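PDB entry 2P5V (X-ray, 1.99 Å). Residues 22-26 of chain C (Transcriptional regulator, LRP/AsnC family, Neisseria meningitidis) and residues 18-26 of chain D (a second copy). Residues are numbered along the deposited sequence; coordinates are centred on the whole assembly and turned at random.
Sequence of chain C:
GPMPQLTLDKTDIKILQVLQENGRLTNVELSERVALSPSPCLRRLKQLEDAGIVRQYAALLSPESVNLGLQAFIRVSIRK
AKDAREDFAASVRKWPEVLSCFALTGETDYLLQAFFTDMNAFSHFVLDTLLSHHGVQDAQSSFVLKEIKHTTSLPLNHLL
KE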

ATOM      1  N   ASN C  22     -35.918   8.770 -20.258  1.00 57.42           N
ATOM      2  CA  ASN C  22     -36.928   8.122 -21.093  1.00 56.42           C
ATOM      3  C   ASN C  22     -36.494   8.228 -22.537  1.00 58.20           C
ATOM      4  O   ASN C  22     -36.988   9.081 -23.289  1.00 58.20           O
ATOM      5  CB  ASN C  22     -38.294   8.812 -20.941  1.00 56.91           C
ATOM      6  CG  ASN C  22     -38.606   9.206 -19.514  1.00 52.12           C
ATOM      7  OD1 ASN C  22     -39.119   8.405 -18.737  1.00 54.40           O
ATOM      8  ND2 ASN C  22     -38.314  10.460 -19.167  1.00 52.46           N
ATOM      9  N   GLY C  23     -35.564   7.366 -22.926  1.00 49.91           N
ATOM     10  CA  GLY C  23     -34.988   7.428 -24.262  1.00 56.75           C
ATOM     11  C   GLY C  23     -35.966   7.162 -25.395  1.00 59.53           C
ATOM     12  O   GLY C  23     -35.660   7.448 -26.547  1.00 63.08           O
ATOM     13  N   ARG C  24     -37.138   6.614 -25.072  1.00 63.57           N
ATOM     14  CA  ARG C  24     -38.116   6.196 -26.079  1.00 61.83           C
ATOM     15  C   ARG C  24     -39.410   7.032 -26.045  1.00 57.77           C
ATOM     16  O   ARG C  24     -40.484   6.539 -26.387  1.00 61.99           O
ATOM     17  CB  ARG C  24     -38.421   4.703 -25.883  1.00 60.99           C
ATOM     18  CG  ARG C  24     -38.995   4.008 -27.101  1.00 63.93           C
ATOM     19  CD  ARG C  24     -38.914   2.497 -26.979  1.00 65.37           C
ATOM     20  NE  ARG C  24     -37.863   1.932 -27.817  1.00 71.75           N
ATOM     21  CZ  ARG C  24     -38.001   1.572 -29.096  1.00 76.99           C
ATOM     22  NH1 ARG C  24     -39.158   1.717 -29.736  1.00 72.36           N
ATOM     23  NH2 ARG C  24     -36.963   1.058 -29.749  1.00 83.13           N
ATOM     24  N   LEU C  25     -39.308   8.300 -25.649  1.00 55.87           N
ATOM     25  CA  LEU C  25     -40.479   9.182 -25.615  1.00 55.86           C
ATOM     26  C   LEU C  25     -40.868   9.642 -27.011  1.00 52.53           C
ATOM     27  O   LEU C  25     -40.015  10.012 -27.803  1.00 57.39           O
ATOM     28  CB  LEU C  25     -40.241  10.423 -24.745  1.00 53.21           C
ATOM     29  CG  LEU C  25     -40.735  10.398 -23.298  1.00 53.31           C
ATOM     30  CD1 LEU C  25     -40.726  11.806 -22.732  1.00 46.81           C
ATOM     31  CD2 LEU C  25     -42.115   9.811 -23.180  1.00 49.75           C
ATOM     32  N   THR C  26     -42.164   9.621 -27.299  1.00 52.39           N
ATOM     33  CA  THR C  26     -42.679  10.236 -28.508  1.00 52.85           C
ATOM     34  C   THR C  26     -42.439  11.746 -28.438  1.00 51.75           C
ATOM     35  O   THR C  26     -42.386  12.331 -27.349  1.00 49.09           O
ATOM     36  CB  THR C  26     -44.184   9.979 -28.668  1.00 54.28           C
ATOM     37  OG1 THR C  26     -44.878  10.437 -27.498  1.00 52.30           O
ATOM     38  CG2 THR C  26     -44.461   8.483 -28.881  1.00 50.73           C
TER
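Chain D 18-26: VLQENGRLT

The same arginine from two copies of the protein reaches across the contact, and each guanidinium is received by backbone carbonyls rather than by an acid. The exchange is reciprocal: Arg24(C) addresses the carbonyls of Gly23(D) and Leu25(D), while Arg24(D) addresses those of Gly23(C) and Leu25(C). The CA atoms of Arg24(C) and Arg24(D) lie 6.0 Å apart, which places the two loops in register at this residue. Judged by CA atoms, Asn22(C) to Thr26(C) and Asn22(D) to Thr26(D) run in the same general direction.

Backbone angles show that the two loops have similar conformations at these residues. Gly23(C) and Gly23(D) have phi/psi of -64/-15 and -67/-11, and Arg24(C) and Arg24(D) have -114/30 and -115/44. In chain C, Asn22(C) to Leu25(C) form a type I turn, with a weak hydrogen bond of 3.4 Å from Leu25(C) N to Asn22(C) O. Chain D enters its loop from a helix that includes Val18(D) and Leu19(D). No crossing angle applies, because the chain C stretch has no regular helix or strand.

Both arginine CA-to-CB bonds point sideways, yet the side-chain ends come nearer to the partner. Arg24(D) NH2 and NH1 donate to Leu25(C) O at 3.0 and 3.1 Å, with N-H...O angles of 151° and 141°; this carbonyl lies at the guanidinium edge. Arg24(D) NH1 also reaches Gly23(C) O at 2.7 Å, but an angle of 128° makes that bond weak despite its shortness. In return, Arg24(C) NH2 donates to Leu25(D) O at 3.1 Å and 156°, and weakly to Gly23(D) O at 2.8 Å and 126°.

The symmetry is approximate: chi3 is -105° in Arg24(C) and 166° in Arg24(D). Leu19(D) CD1 approaches Arg24(C) NH2 at 4.3 Å, whereas Leu25(C) and Leu25(D) direct their CA-to-CB bonds away. The two stretches together bury 278 Å².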

ATOM      1  N   VAL D  18     -29.198  -5.567 -30.985  1.00 45.82           N
ATOM      2  CA  VAL D  18     -29.572  -4.390 -31.774  1.00 43.85           C
ATOM      3  C   VAL D  18     -30.128  -3.284 -30.862  1.00 46.06           C
ATOM      4  O   VAL D  18     -29.738  -2.121 -30.976  1.00 43.30           O
ATOM      5  CB  VAL D  18     -30.596  -4.752 -32.884  1.00 47.53           C
ATOM      6  CG1 VAL D  18     -31.094  -3.505 -33.601  1.00 50.22           C
ATOM      7  CG2 VAL D  18     -29.975  -5.736 -33.892  1.00 39.54           C
ATOM      8  N   LEU D  19     -31.030  -3.659 -29.956  1.00 42.16           N
ATOM      9  CA  LEU D  19     -31.670  -2.711 -29.025  1.00 45.22           C
ATOM     10  C   LEU D  19     -30.656  -1.988 -28.124  1.00 42.49           C
ATOM     11  O   LEU D  19     -30.795  -0.799 -27.845  1.00 42.23           O
ATOM     12  CB  LEU D  19     -32.693  -3.444 -28.132  1.00 44.11           C
ATOM     13  CG  LEU D  19     -34.219  -3.254 -28.219  1.00 45.65           C
ATOM     14  CD1 LEU D  19     -34.753  -2.591 -29.490  1.00 31.74           C
ATOM     15  CD2 LEU D  19     -34.888  -4.615 -27.978  1.00 44.53           C
ATOM     16  N   GLN D  20     -29.649  -2.715 -27.661  1.00 46.78           N
ATOM     17  CA  GLN D  20     -28.614  -2.121 -26.820  1.00 46.81           C
ATOM     18  C   GLN D  20     -27.833  -1.039 -27.547  1.00 47.98           C
ATOM     19  O   GLN D  20     -27.477  -0.029 -26.951  1.00 52.79           O
ATOM     20  CB  GLN D  20     -27.669  -3.191 -26.310  1.00 43.94           C
ATOM     21  CG  GLN D  20     -28.307  -4.072 -25.264  1.00 39.29           C
ATOM     22  CD  GLN D  20     -27.302  -4.933 -24.553  1.00 42.71           C
ATOM     23  OE1 GLN D  20     -27.145  -4.839 -23.336  1.00 42.66           O
ATOM     24  NE2 GLN D  20     -26.589  -5.765 -25.312  1.00 47.08           N
ATOM     25  N   GLU D  21     -27.591  -1.263 -28.837  1.00 45.27           N
ATOM     26  CA  GLU D  21     -26.832  -0.349 -29.682  1.00 48.26           C
ATOM     27  C   GLU D  21     -27.679   0.807 -30.200  1.00 45.46           C
ATOM     28  O   GLU D  21     -27.173   1.925 -30.333  1.00 42.75           O
ATOM     29  CB  GLU D  21     -26.251  -1.107 -30.867  1.00 44.83           C
ATOM     30  CG  GLU D  21     -25.196  -2.150 -30.493  1.00 63.86           C
ATOM     31  CD  GLU D  21     -23.788  -1.570 -30.373  1.00 78.69           C
ATOM     32  OE1 GLU D  21     -23.638  -0.404 -29.936  1.00 84.62           O
ATOM     33  OE2 GLU D  21     -22.824  -2.291 -30.719  1.00 84.75           O
ATOM     34  N   ASN D  22     -28.954   0.514 -30.493  1.00 42.32           N
ATOM     35  CA  ASN D  22     -29.912   1.466 -31.045  1.00 44.90           C
ATOM     36  C   ASN D  22     -31.261   1.383 -30.322  1.00 48.66           C
ATOM     37  O   ASN D  22     -32.212   0.758 -30.814  1.00 55.11           O
ATOM     38  CB  ASN D  22     -30.153   1.192 -32.537  1.00 44.80           C
ATOM     39  CG  ASN D  22     -28.929   0.695 -33.249  1.00 50.80           C
ATOM     40  OD1 ASN D  22     -28.527  -0.457 -33.076  1.00 54.63           O
ATOM     41  ND2 ASN D  22     -28.335   1.549 -34.073  1.00 61.38           N
ATOM     42  N   GLY D  23     -31.359   2.032 -29.172  1.00 42.80           N
ATOM     43  CA  GLY D  23     -32.581   1.986 -28.359  1.00 42.38           C
ATOM     44  C   GLY D  23     -33.819   2.652 -28.948  1.00 48.67           C
ATOM     45  O   GLY D  23     -34.915   2.475 -28.430  1.00 43.32           O
ATOM     46  N   ARG D  24     -33.662   3.418 -30.029  1.00 57.03           N
ATOM     47  CA  ARG D  24     -34.775   4.187 -30.602  1.00 56.66           C
ATOM     48  C   ARG D  24     -35.174   3.717 -32.016  1.00 56.42           C
ATOM     49  O   ARG D  24     -35.418   4.537 -32.904  1.00 61.52           O
ATOM     50  CB  ARG D  24     -34.385   5.668 -30.603  1.00 55.85           C
ATOM     51  CG  ARG D  24     -35.540   6.644 -30.520  1.00 60.49           C
ATOM     52  CD  ARG D  24     -35.028   7.988 -30.044  1.00 60.39           C
ATOM     53  NE  ARG D  24     -35.978   9.079 -30.237  1.00 59.45           N
ATOM     54  CZ  ARG D  24     -37.013   9.348 -29.442  1.00 68.32           C
ATOM     55  NH1 ARG D  24     -37.277   8.591 -28.383  1.00 72.29           N
ATOM     56  NH2 ARG D  24     -37.798  10.381 -29.723  1.00 72.21           N
ATOM     57  N   LEU D  25     -35.257   2.402 -32.218  1.00 54.25           N
ATOM     58  CA  LEU D  25     -35.588   1.832 -33.536  1.00 54.24           C
ATOM     59  C   LEU D  25     -37.074   1.520 -33.685  1.00 51.52           C
ATOM     60  O   LEU D  25     -37.687   0.973 -32.776  1.00 51.87           O
ATOM     61  CB  LEU D  25     -34.804   0.536 -33.784  1.00 54.84           C
ATOM     62  CG  LEU D  25     -33.331   0.628 -34.181  1.00 50.56           C
ATOM     63  CD1 LEU D  25     -32.754  -0.768 -34.257  1.00 46.43           C
ATOM     64  CD2 LEU D  25     -33.142   1.352 -35.507  1.00 58.22           C
ATOM     65  N   THR D  26     -37.641   1.830 -34.849  1.00 47.72           N
ATOM     66  CA  THR D  26     -39.006   1.396 -35.162  1.00 47.06           C
ATOM     67  C   THR D  26     -39.007  -0.125 -35.321  1.00 47.60           C
ATOM     68  O   THR D  26     -37.944  -0.751 -35.441  1.00 45.34           O
ATOM     69  CB  THR D  26     -39.561   2.023 -36.463  1.00 49.08           C
ATOM     70  OG1 THR D  26     -39.053   1.314 -37.599  1.00 46.88           O
ATOM     71  CG2 THR D  26     -39.204   3.514 -36.568  1.00 50.11           C
TER